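Local coordinates for SPbeta prophage-derived aminoglycoside N(3')-acetyltransferase-like protein YokD (Bacillus subtilis, PDB 2NYG), which probably transfers an acetyl group from acetyl-coenzyme A to an amino group of its substrate and may contribute to antibiotic resistance, at residues A[126-135]-A[146-155]; A[177-185]-A[219-229]. All blocks are in the same frame, centred on the assembly; numbering follows the deposited sequence.

Overall arrangement
Along the chain the two contacts come in series, contact 1 (126-135 with 146-155) closing before contact 2 (177-185 with 219-229) opens, and their centres lie 20 Å apart. Contact 1 begins on strand 126-127, at one border of the seven-stranded mixed sheet, and folds its hairpin onto the loop between helices 142-146 and 160-166. Contact 2 comes after strand 170-174, an inner strand of the same sheet, packing helix 183-187 and the loop before it against the start of helix 224-234. L155 and Y133 touch F219, and L155 also packs on H185, joining the contacts within the antibiotic N-acetyltransferase fold; contact 2 alone holds a coenzyme A pocket residue, S180, through a weak bond.

Contact 1: A[126-135]-A[146-155]; sequences KRSNHPNYSF and LNQHPLEFGL
H130 lays its CB over the face of the H149 imidazole, a CH-pi contact of 3.4 Å from CB to the ring centroid, while the two rings themselves lie oblique, their planes 35° apart. Each histidine then ties one segment to the other. With CG anti to the backbone N (chi1 -160°), the H130 ring extends across to 146-155, where NE2 gives a hydrogen bond of 2.7 Å to L151 O, in the carbonyl plane and on a lone pair. Its other nitrogen, ND1, accepts from the backbone N of both N132 and Y133, which helps hold the ring's rotation and agrees with NE2 being the donor. H149 bonds in the other direction: its NE2 donates to Y133 O at 2.9 Å, from above the carbonyl plane. Imidazole suits both places because it combines a flat packing face with nitrogens that can bond to backbone carbonyls.

Segment 126-135 holds strand 126-127, the loop after it and the first residue of strand 135-139, its antiparallel neighbour at the border of the mixed sheet. S128 braces the base of this loop: OG accepts a 2.7 Å hydrogen bond from F135 N, beside the backbone bond from S128 N to F135 O. Leucines supply the apolar contacts. CD2 of L146 meets F135 CB at 3.7 Å, and CD1 of L151 touches P131 CD while covering one face of the H130 ring. L155 spreads its two branches, CD2 over the face of the Y133 ring, 3.7 Å from the centroid, and CD1 at the edge of the F135 ring; F135 also packs on P160 and L161 of helix 160-166.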
loop_
_atom_site.group_PDB
_atom_site.type_symbol
_atom_site.label_atom_id
_atom_site.label_comp_id
_atom_site.label_asym_id
_atom_site.label_seq_id
_atom_site.Cartn_x
_atom_site.Cartn_y
_atom_site.Cartn_z
ATOM N N LYS A 126 -9.935 -3.421 10.040
ATOM C CA LYS A 126 -9.785 -2.383 11.048
ATOM C C LYS A 126 -8.335 -2.314 11.517
ATOM O O LYS A 126 -7.583 -3.278 11.361
ATOM C CB LYS A 126 -10.690 -2.676 12.232
ATOM C CG LYS A 126 -12.178 -2.561 11.934
ATOM C CD LYS A 126 -12.692 -1.141 12.143
ATOM C CE LYS A 126 -14.199 -1.144 12.304
ATOM N NZ LYS A 126 -14.838 -1.817 11.139
ATOM N N ARG A 127 -7.958 -1.176 12.100
ATOM C CA ARG A 127 -6.600 -0.949 12.586
ATOM C C ARG A 127 -6.626 -0.327 13.973
ATOM O O ARG A 127 -7.420 0.575 14.235
ATOM C CB ARG A 127 -5.867 -0.012 11.630
ATOM C CG ARG A 127 -4.384 0.131 11.871
ATOM C CD ARG A 127 -3.763 0.987 10.800
ATOM N NE ARG A 127 -2.314 1.062 10.920
ATOM C CZ ARG A 127 -1.540 1.804 10.136
ATOM N NH1 ARG A 127 -2.076 2.534 9.174
ATOM N NH2 ARG A 127 -0.230 1.824 10.320
ATOM N N SER A 128 -5.751 -0.807 14.857
ATOM C CA SER A 128 -5.660 -0.293 16.228
ATOM C C SER A 128 -4.984 1.089 16.274
ATOM O O SER A 128 -4.271 1.488 15.353
ATOM C CB SER A 128 -4.910 -1.288 17.112
ATOM O OG SER A 128 -3.677 -1.666 16.524
ATOM N N ASN A 129 -5.191 1.813 17.365
ATOM C CA ASN A 129 -4.649 3.156 17.459
ATOM C C ASN A 129 -3.226 3.428 17.981
ATOM O O ASN A 129 -2.946 4.523 18.462
ATOM C CB ASN A 129 -5.645 4.025 18.221
ATOM C CG ASN A 129 -5.477 5.486 17.911
ATOM O OD1 ASN A 129 -5.402 5.869 16.750
ATOM N ND2 ASN A 129 -5.414 6.315 18.945
ATOM N N HIS A 130 -2.313 2.474 17.875
ATOM C CA HIS A 130 -0.956 2.726 18.351
ATOM C C HIS A 130 -0.125 3.284 17.196
ATOM O O HIS A 130 -0.256 2.840 16.054
ATOM C CB HIS A 130 -0.343 1.443 18.901
ATOM C CG HIS A 130 0.807 1.683 19.827
ATOM N ND1 HIS A 130 2.081 1.954 19.376
ATOM C CD2 HIS A 130 0.858 1.765 21.177
ATOM C CE1 HIS A 130 2.866 2.194 20.411
ATOM N NE2 HIS A 130 2.149 2.088 21.515
ATOM N N PRO A 131 0.735 4.272 17.472
ATOM C CA PRO A 131 1.592 4.915 16.469
ATOM C C PRO A 131 2.783 4.107 15.953
ATOM O O PRO A 131 3.331 4.400 14.874
ATOM C CB PRO A 131 2.010 6.200 17.172
ATOM C CG PRO A 131 2.109 5.766 18.590
ATOM C CD PRO A 131 0.831 4.974 18.761
ATOM N N ASN A 132 3.180 3.085 16.711
ATOM C CA ASN A 132 4.297 2.260 16.288
ATOM C C ASN A 132 3.955 0.797 16.112
ATOM O O ASN A 132 4.352 0.182 15.136
ATOM C CB ASN A 132 5.454 2.360 17.281
ATOM C CG ASN A 132 6.084 3.729 17.325
ATOM O OD1 ASN A 132 5.972 4.529 16.393
ATOM N ND2 ASN A 132 6.786 3.998 18.415
ATOM N N TYR A 133 3.216 0.237 17.061
ATOM C CA TYR A 133 2.887 -1.178 17.020
ATOM C C TYR A 133 1.410 -1.487 16.815
ATOM O O TYR A 133 0.793 -2.220 17.594
ATOM C CB TYR A 133 3.374 -1.814 18.312
ATOM C CG TYR A 133 4.812 -1.461 18.638
ATOM C CD1 TYR A 133 5.858 -1.819 17.770
ATOM C CD2 TYR A 133 5.138 -0.799 19.828
ATOM C CE1 TYR A 133 7.191 -1.527 18.088
ATOM C CE2 TYR A 133 6.465 -0.509 20.149
ATOM C CZ TYR A 133 7.484 -0.876 19.274
ATOM O OH TYR A 133 8.787 -0.581 19.579
ATOM N N SER A 134 0.838 -0.924 15.762
ATOM C CA SER A 134 -0.565 -1.158 15.468
ATOM C C SER A 134 -0.734 -2.509 14.804
ATOM O O SER A 134 0.220 -3.097 14.300
ATOM C CB SER A 134 -1.112 -0.069 14.538
ATOM O OG SER A 134 -0.204 0.204 13.482
ATOM N N PHE A 135 -1.965 -3.001 14.843
ATOM C CA PHE A 135 -2.334 -4.251 14.212
ATOM C C PHE A 135 -3.543 -3.934 13.346
ATOM O O PHE A 135 -4.162 -2.880 13.476
ATOM C CB PHE A 135 -2.711 -5.297 15.259
ATOM C CG PHE A 135 -1.543 -5.855 15.999
ATOM C CD1 PHE A 135 -0.923 -7.024 15.569
ATOM C CD2 PHE A 135 -1.066 -5.223 17.142
ATOM C CE1 PHE A 135 0.157 -7.560 16.275
ATOM C CE2 PHE A 135 0.007 -5.742 17.852
ATOM C CZ PHE A 135 0.620 -6.916 17.421
ATOM N N LEU A 146 -8.714 -5.058 18.470
ATOM C CA LEU A 146 -8.060 -3.793 18.177
ATOM C C LEU A 146 -8.548 -2.630 19.040
ATOM O O LEU A 146 -7.837 -1.665 19.252
ATOM C CB LEU A 146 -8.257 -3.437 16.698
ATOM C CG LEU A 146 -7.820 -4.387 15.585
ATOM C CD1 LEU A 146 -8.026 -3.688 14.278
ATOM C CD2 LEU A 146 -6.360 -4.777 15.727
ATOM N N ASN A 147 -9.770 -2.753 19.537
ATOM C CA ASN A 147 -10.443 -1.735 20.358
ATOM C C ASN A 147 -9.672 -0.780 21.278
ATOM O O ASN A 147 -9.697 0.434 21.084
ATOM C CB ASN A 147 -11.516 -2.463 21.185
ATOM C CG ASN A 147 -12.224 -1.553 22.192
ATOM O OD1 ASN A 147 -11.771 -0.441 22.510
ATOM N ND2 ASN A 147 -13.338 -2.051 22.733
ATOM N N GLN A 148 -9.089 -1.402 22.304
ATOM C CA GLN A 148 -8.365 -0.725 23.384
ATOM C C GLN A 148 -6.994 -0.025 23.167
ATOM O O GLN A 148 -6.832 1.149 23.518
ATOM C CB GLN A 148 -8.258 -1.704 24.558
ATOM C CG GLN A 148 -7.142 -1.455 25.563
ATOM C CD GLN A 148 -7.243 -2.412 26.701
ATOM O OE1 GLN A 148 -8.083 -3.309 26.691
ATOM N NE2 GLN A 148 -6.383 -2.229 27.699
ATOM N N HIS A 149 -6.025 -0.765 22.618
ATOM C CA HIS A 149 -4.646 -0.290 22.357
ATOM C C HIS A 149 -4.057 1.021 22.995
ATOM O O HIS A 149 -4.058 2.072 22.374
ATOM C CB HIS A 149 -4.392 -0.236 20.844
ATOM C CG HIS A 149 -3.077 -0.814 20.425
ATOM N ND1 HIS A 149 -1.976 -0.881 21.254
ATOM C CD2 HIS A 149 -2.693 -1.360 19.249
ATOM C CE1 HIS A 149 -0.972 -1.452 20.611
ATOM N NE2 HIS A 149 -1.384 -1.753 19.392
ATOM N N PRO A 150 -3.516 0.921 24.224
ATOM C CA PRO A 150 -2.917 2.035 24.959
ATOM C C PRO A 150 -1.527 2.382 24.398
ATOM O O PRO A 150 -0.843 1.537 23.828
ATOM C CB PRO A 150 -2.857 1.508 26.366
ATOM C CG PRO A 150 -2.527 0.083 26.142
ATOM C CD PRO A 150 -3.346 -0.347 24.950
ATOM N N LEU A 151 -1.091 3.624 24.553
ATOM C CA LEU A 151 0.220 3.995 24.034
ATOM C C LEU A 151 1.361 3.291 24.771
ATOM O O LEU A 151 2.261 2.729 24.160
ATOM C CB LEU A 151 0.407 5.500 24.136
ATOM C CG LEU A 151 1.635 6.025 23.414
ATOM C CD1 LEU A 151 1.528 5.726 21.926
ATOM C CD2 LEU A 151 1.750 7.514 23.652
ATOM N N GLU A 152 1.311 3.354 26.096
ATOM C CA GLU A 152 2.311 2.755 26.969
ATOM C C GLU A 152 2.363 1.235 26.857
ATOM O O GLU A 152 1.360 0.546 27.067
ATOM C CB GLU A 152 2.029 3.152 28.421
ATOM C CG GLU A 152 3.154 2.853 29.386
ATOM C CD GLU A 152 2.857 3.328 30.803
ATOM O OE1 GLU A 152 2.046 2.672 31.496
ATOM O OE2 GLU A 152 3.430 4.363 31.218
ATOM N N PHE A 153 3.554 0.729 26.540
ATOM C CA PHE A 153 3.792 -0.695 26.382
ATOM C C PHE A 153 3.094 -1.135 25.113
ATOM O O PHE A 153 3.734 -1.336 24.090
ATOM C CB PHE A 153 3.288 -1.432 27.624
ATOM C CG PHE A 153 4.008 -1.022 28.884
ATOM C CD1 PHE A 153 3.303 -0.669 30.032
ATOM C CD2 PHE A 153 5.405 -0.944 28.900
ATOM C CE1 PHE A 153 3.985 -0.234 31.181
ATOM C CE2 PHE A 153 6.092 -0.515 30.031
ATOM C CZ PHE A 153 5.384 -0.158 31.172
ATOM N N GLY A 154 1.776 -1.256 25.165
ATOM C CA GLY A 154 1.020 -1.633 23.979
ATOM C C GLY A 154 1.673 -2.593 22.993
ATOM O O GLY A 154 1.880 -2.283 21.828
ATOM N N LEU A 155 1.993 -3.775 23.492
ATOM C CA LEU A 155 2.592 -4.854 22.729
ATOM C C LEU A 155 2.669 -5.895 23.838
ATOM O O LEU A 155 3.079 -7.040 23.656
ATOM C CB LEU A 155 3.969 -4.453 22.193
ATOM C CG LEU A 155 4.541 -5.370 21.100
ATOM C CD1 LEU A 155 3.414 -5.902 20.207
ATOM C CD2 LEU A 155 5.564 -4.616 20.264
#

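Contact 2: A[177-185]-A[219-229]; sequences DFDSSTCFH and FREELFQEVGQ. With COA (coenzyme A), chain G.
The backbones come closest at D179 and Q225, whose CA atoms are 4.5 Å apart, where the 3-10 turn 178-180 meets helix 224-229. G228 lets F178 settle directly on the helix: its CA lies 3.5 Å from the centroid of the F178 ring, over the face, as a residue without a side chain allows. One turn earlier, F224 is clasped on two sides. The CB of F184 sits over its face, 3.7 Å from the ring centroid, and the F184 ring turns an edge to that face. F224 in turn points its own edge at the face of H185, with planes at 71°, completing with F219 an aromatic cluster; H185 ND1 is hydrogen-bonded to E188. V227 CG1 covers a face of the F184 ring, and F184 also packs on A255 and A259 of helix 252-268.

Q225 is bent at chi2 (55°), which brings its amide back to the turn: NE2 donates to D177 OD1 at 3.1 Å, and OE1 takes a weak bond from D179 N. D177 OD1 also accepts from F178 N and forms a salt bridge with R248. S180, pointing away from the helix, makes a weak hydrogen bond from OG to O9P of coenzyme A. Three donors on D177 OD1 probably favour the ionised carboxylate, and they tie the 3-10 turn to the helix and, through R248, to strand 245-251.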
loop_
_atom_site.group_PDB
_atom_site.type_symbol
_atom_site.label_atom_id
_atom_site.label_comp_id
_atom_site.label_asym_id
_atom_site.label_seq_id
_atom_site.Cartn_x
_atom_site.Cartn_y
_atom_site.Cartn_z
ATOM N N ASP A 177 10.048 -16.487 8.988
ATOM C CA ASP A 177 10.617 -17.321 10.039
ATOM C C ASP A 177 10.211 -16.761 11.399
ATOM O O ASP A 177 9.463 -15.788 11.487
ATOM C CB ASP A 177 12.148 -17.377 9.935
ATOM C CG ASP A 177 12.715 -18.735 10.350
ATOM O OD1 ASP A 177 12.223 -19.331 11.341
ATOM O OD2 ASP A 177 13.663 -19.203 9.684
ATOM N N PHE A 178 10.718 -17.383 12.455
ATOM C CA PHE A 178 10.417 -16.980 13.817
ATOM C C PHE A 178 10.823 -15.567 14.210
ATOM O O PHE A 178 10.186 -14.943 15.059
ATOM C CB PHE A 178 11.051 -17.965 14.776
ATOM C CG PHE A 178 10.368 -19.293 14.804
ATOM C CD1 PHE A 178 11.040 -20.448 14.409
ATOM C CD2 PHE A 178 9.051 -19.396 15.251
ATOM C CE1 PHE A 178 10.410 -21.690 14.462
ATOM C CE2 PHE A 178 8.413 -20.628 15.307
ATOM C CZ PHE A 178 9.093 -21.781 14.914
ATOM N N ASP A 179 11.882 -15.067 13.591
ATOM C CA ASP A 179 12.387 -13.731 13.886
ATOM C C ASP A 179 11.332 -12.664 13.650
ATOM O O ASP A 179 11.546 -11.511 13.998
ATOM C CB ASP A 179 13.612 -13.429 13.024
ATOM C CG ASP A 179 13.267 -13.305 11.557
ATOM O OD1 ASP A 179 12.625 -14.228 11.013
ATOM O OD2 ASP A 179 13.632 -12.282 10.945
ATOM N N SER A 180 10.206 -13.068 13.063
ATOM C CA SER A 180 9.087 -12.173 12.755
ATOM C C SER A 180 7.870 -12.414 13.614
ATOM O O SER A 180 6.888 -11.719 13.457
ATOM C CB SER A 180 8.625 -12.342 11.306
ATOM O OG SER A 180 9.670 -12.145 10.370
ATOM N N SER A 181 7.915 -13.411 14.495
ATOM C CA SER A 181 6.764 -13.734 15.347
ATOM C C SER A 181 6.463 -12.719 16.417
ATOM O O SER A 181 6.771 -12.932 17.579
ATOM C CB SER A 181 6.935 -15.084 16.033
ATOM O OG SER A 181 6.422 -16.118 15.231
ATOM N N THR A 182 5.819 -11.631 16.028
ATOM C CA THR A 182 5.477 -10.582 16.960
ATOM C C THR A 182 4.898 -11.059 18.295
ATOM O O THR A 182 5.088 -10.400 19.309
ATOM C CB THR A 182 4.493 -9.601 16.308
ATOM O OG1 THR A 182 5.112 -9.014 15.165
ATOM C CG2 THR A 182 4.125 -8.497 17.267
ATOM N N CYS A 183 4.201 -12.193 18.311
ATOM C CA CYS A 183 3.597 -12.659 19.553
ATOM C C CYS A 183 4.594 -12.808 20.706
ATOM O O CYS A 183 4.242 -12.578 21.867
ATOM C CB CYS A 183 2.858 -13.980 19.334
ATOM S SG CYS A 183 3.918 -15.349 18.884
ATOM N N PHE A 184 5.832 -13.188 20.397
ATOM C CA PHE A 184 6.847 -13.349 21.433
ATOM C C PHE A 184 7.072 -12.100 22.286
ATOM O O PHE A 184 7.323 -12.210 23.489
ATOM C CB PHE A 184 8.163 -13.794 20.806
ATOM C CG PHE A 184 8.149 -15.215 20.339
ATOM C CD1 PHE A 184 8.978 -15.631 19.308
ATOM C CD2 PHE A 184 7.290 -16.141 20.926
ATOM C CE1 PHE A 184 8.949 -16.950 18.869
ATOM C CE2 PHE A 184 7.255 -17.456 20.494
ATOM C CZ PHE A 184 8.084 -17.862 19.465
ATOM N N HIS A 185 6.986 -10.923 21.667
ATOM C CA HIS A 185 7.172 -9.686 22.402
ATOM C C HIS A 185 6.321 -9.713 23.663
ATOM O O HIS A 185 6.748 -9.224 24.699
ATOM C CB HIS A 185 6.757 -8.462 21.573
ATOM C CG HIS A 185 7.746 -8.051 20.523
ATOM N ND1 HIS A 185 9.027 -7.645 20.821
ATOM C CD2 HIS A 185 7.615 -7.926 19.180
ATOM C CE1 HIS A 185 9.642 -7.285 19.708
ATOM N NE2 HIS A 185 8.807 -7.446 18.698
ATOM N N PHE A 219 12.910 -4.145 23.547
ATOM C CA PHE A 219 12.805 -5.522 23.101
ATOM C C PHE A 219 14.089 -6.198 22.688
ATOM O O PHE A 219 15.043 -5.552 22.298
ATOM C CB PHE A 219 11.799 -5.591 21.964
ATOM C CG PHE A 219 10.465 -5.012 22.321
ATOM C CD1 PHE A 219 9.817 -4.136 21.463
ATOM C CD2 PHE A 219 9.860 -5.338 23.524
ATOM C CE1 PHE A 219 8.591 -3.594 21.801
ATOM C CE2 PHE A 219 8.643 -4.804 23.867
ATOM C CZ PHE A 219 8.004 -3.929 23.005
ATOM N N ARG A 220 14.088 -7.522 22.787
ATOM C CA ARG A 220 15.228 -8.350 22.416
ATOM C C ARG A 220 14.805 -9.300 21.299
ATOM O O ARG A 220 15.082 -10.501 21.342
ATOM C CB ARG A 220 15.714 -9.160 23.618
ATOM C CG ARG A 220 16.323 -8.324 24.731
ATOM C CD ARG A 220 16.836 -9.199 25.836
ATOM N NE ARG A 220 15.758 -9.763 26.633
ATOM C CZ ARG A 220 15.906 -10.780 27.474
ATOM N NH1 ARG A 220 17.094 -11.351 27.616
ATOM N NH2 ARG A 220 14.874 -11.208 28.194
ATOM N N GLU A 221 14.139 -8.749 20.291
ATOM C CA GLU A 221 13.673 -9.553 19.176
ATOM C C GLU A 221 14.782 -10.362 18.488
ATOM O O GLU A 221 14.496 -11.324 17.773
ATOM C CB GLU A 221 12.943 -8.667 18.158
ATOM C CG GLU A 221 13.826 -7.775 17.301
ATOM C CD GLU A 221 13.874 -6.321 17.767
ATOM O OE1 GLU A 221 13.037 -5.929 18.611
ATOM O OE2 GLU A 221 14.747 -5.567 17.271
ATOM N N GLU A 222 16.041 -9.990 18.723
ATOM C CA GLU A 222 17.172 -10.681 18.112
ATOM C C GLU A 222 17.235 -12.149 18.495
ATOM O O GLU A 222 17.864 -12.942 17.806
ATOM C CB GLU A 222 18.498 -10.015 18.497
ATOM C CG GLU A 222 18.901 -10.201 19.938
ATOM C CD GLU A 222 18.525 -9.027 20.805
ATOM O OE1 GLU A 222 17.675 -8.219 20.371
ATOM O OE2 GLU A 222 19.073 -8.914 21.927
ATOM N N LEU A 223 16.576 -12.499 19.596
ATOM C CA LEU A 223 16.541 -13.868 20.108
ATOM C C LEU A 223 15.372 -14.727 19.586
ATOM O O LEU A 223 15.457 -15.960 19.588
ATOM C CB LEU A 223 16.467 -13.832 21.634
ATOM C CG LEU A 223 17.612 -13.153 22.391
ATOM C CD1 LEU A 223 17.252 -13.066 23.862
ATOM C CD2 LEU A 223 18.903 -13.933 22.184
ATOM N N PHE A 224 14.297 -14.071 19.144
ATOM C CA PHE A 224 13.099 -14.752 18.665
ATOM C C PHE A 224 13.371 -15.947 17.791
ATOM O O PHE A 224 12.670 -16.943 17.885
ATOM C CB PHE A 224 12.183 -13.776 17.928
ATOM C CG PHE A 224 11.543 -12.750 18.825
ATOM C CD1 PHE A 224 11.933 -12.628 20.158
ATOM C CD2 PHE A 224 10.586 -11.864 18.324
ATOM C CE1 PHE A 224 11.394 -11.653 20.968
ATOM C CE2 PHE A 224 10.034 -10.870 19.138
ATOM C CZ PHE A 224 10.440 -10.764 20.456
ATOM N N GLN A 225 14.390 -15.850 16.944
ATOM C CA GLN A 225 14.737 -16.951 16.069
ATOM C C GLN A 225 15.197 -18.147 16.894
ATOM O O GLN A 225 14.922 -19.289 16.541
ATOM C CB GLN A 225 15.833 -16.535 15.098
ATOM C CG GLN A 225 16.157 -17.595 14.069
ATOM C CD GLN A 225 14.936 -18.034 13.299
ATOM O OE1 GLN A 225 14.035 -17.242 13.046
ATOM N NE2 GLN A 225 14.906 -19.298 12.913
ATOM N N GLU A 226 15.884 -17.880 18.003
ATOM C CA GLU A 226 16.352 -18.946 18.876
ATOM C C GLU A 226 15.175 -19.496 19.673
ATOM O O GLU A 226 15.037 -20.699 19.851
ATOM C CB GLU A 226 17.410 -18.430 19.840
ATOM C CG GLU A 226 18.419 -19.488 20.236
ATOM C CD GLU A 226 19.336 -19.044 21.365
ATOM O OE1 GLU A 226 19.871 -17.910 21.294
ATOM O OE2 GLU A 226 19.519 -19.842 22.316
ATOM N N VAL A 227 14.319 -18.606 20.146
ATOM C CA VAL A 227 13.160 -19.029 20.920
ATOM C C VAL A 227 12.257 -19.969 20.120
ATOM O O VAL A 227 11.816 -20.994 20.627
ATOM C CB VAL A 227 12.340 -17.820 21.363
ATOM C CG1 VAL A 227 11.143 -18.273 22.170
ATOM C CG2 VAL A 227 13.235 -16.862 22.147
ATOM N N GLY A 228 12.004 -19.607 18.865
ATOM C CA GLY A 228 11.154 -20.405 18.008
ATOM C C GLY A 228 11.757 -21.756 17.701
ATOM O O GLY A 228 11.066 -22.760 17.612
ATOM N N GLN A 229 13.069 -21.785 17.547
ATOM C CA GLN A 229 13.716 -23.046 17.229
ATOM C C GLN A 229 13.708 -24.002 18.434
ATOM O O GLN A 229 13.740 -25.220 18.279
ATOM C CB GLN A 229 15.133 -22.782 16.706
ATOM C CG GLN A 229 15.158 -22.501 15.193
ATOM C CD GLN A 229 16.520 -22.044 14.646
ATOM O OE1 GLN A 229 17.563 -22.586 15.006
ATOM N NE2 GLN A 229 16.499 -21.059 13.743
HETATM N N1A COA G . 3.915 -13.169 -6.663
HETATM C C2A COA G . 5.081 -13.287 -5.896
HETATM N N3A COA G . 5.822 -12.154 -5.627
HETATM C C4A COA G . 5.425 -10.924 -6.105
HETATM C C5A COA G . 4.257 -10.757 -6.873
HETATM C C6A COA G . 3.496 -11.903 -7.160
HETATM N N6A COA G . 2.387 -11.814 -7.882
HETATM N N7A COA G . 4.133 -9.435 -7.191
HETATM C C8A COA G . 5.194 -8.776 -6.636
HETATM N N9A COA G . 5.998 -9.717 -5.959
HETATM C C1B COA G . 7.262 -9.528 -5.209
HETATM C C2B COA G . 8.059 -8.216 -5.463
HETATM O O2B COA G . 8.720 -8.158 -6.746
HETATM C C3B COA G . 9.034 -8.206 -4.300
HETATM O O3B COA G . 10.158 -9.006 -4.780
HETATM P P3B COA G . 11.729 -8.561 -4.716
HETATM O O7A COA G . 11.868 -7.183 -4.024
HETATM O O8A COA G . 12.266 -8.384 -6.116
HETATM O O9A COA G . 12.499 -9.641 -3.998
HETATM C C4B COA G . 8.256 -8.879 -3.138
HETATM O O4B COA G . 7.201 -9.634 -3.775
HETATM C C5B COA G . 7.613 -7.878 -2.119
HETATM O O5B COA G . 6.936 -8.695 -1.117
HETATM P P1A COA G . 7.139 -8.390 0.426
HETATM O O1A COA G . 6.383 -9.364 1.269
HETATM O O2A COA G . 6.719 -6.947 0.740
HETATM O O3A COA G . 8.678 -8.497 0.571
HETATM P P2A COA G . 9.540 -9.850 0.645
HETATM O O4A COA G . 10.506 -9.838 -0.485
HETATM O O5A COA G . 8.695 -11.119 0.588
HETATM O O6A COA G . 10.190 -9.630 2.122
HETATM C CBP COA G . 9.448 -9.566 4.545
HETATM C CCP COA G . 9.749 -10.387 3.256
HETATM C CDP COA G . 10.237 -8.234 4.545
HETATM C CEP COA G . 7.919 -9.343 4.578
HETATM C CAP COA G . 10.029 -10.351 5.771
HETATM O OAP COA G . 10.693 -11.526 5.252
HETATM C C9P COA G . 8.991 -10.803 6.826
HETATM O O9P COA G . 8.909 -12.148 7.023
HETATM N N8P COA G . 8.160 -9.995 7.536
HETATM C C7P COA G . 7.074 -10.539 8.382
HETATM C C6P COA G . 5.700 -9.857 8.300
#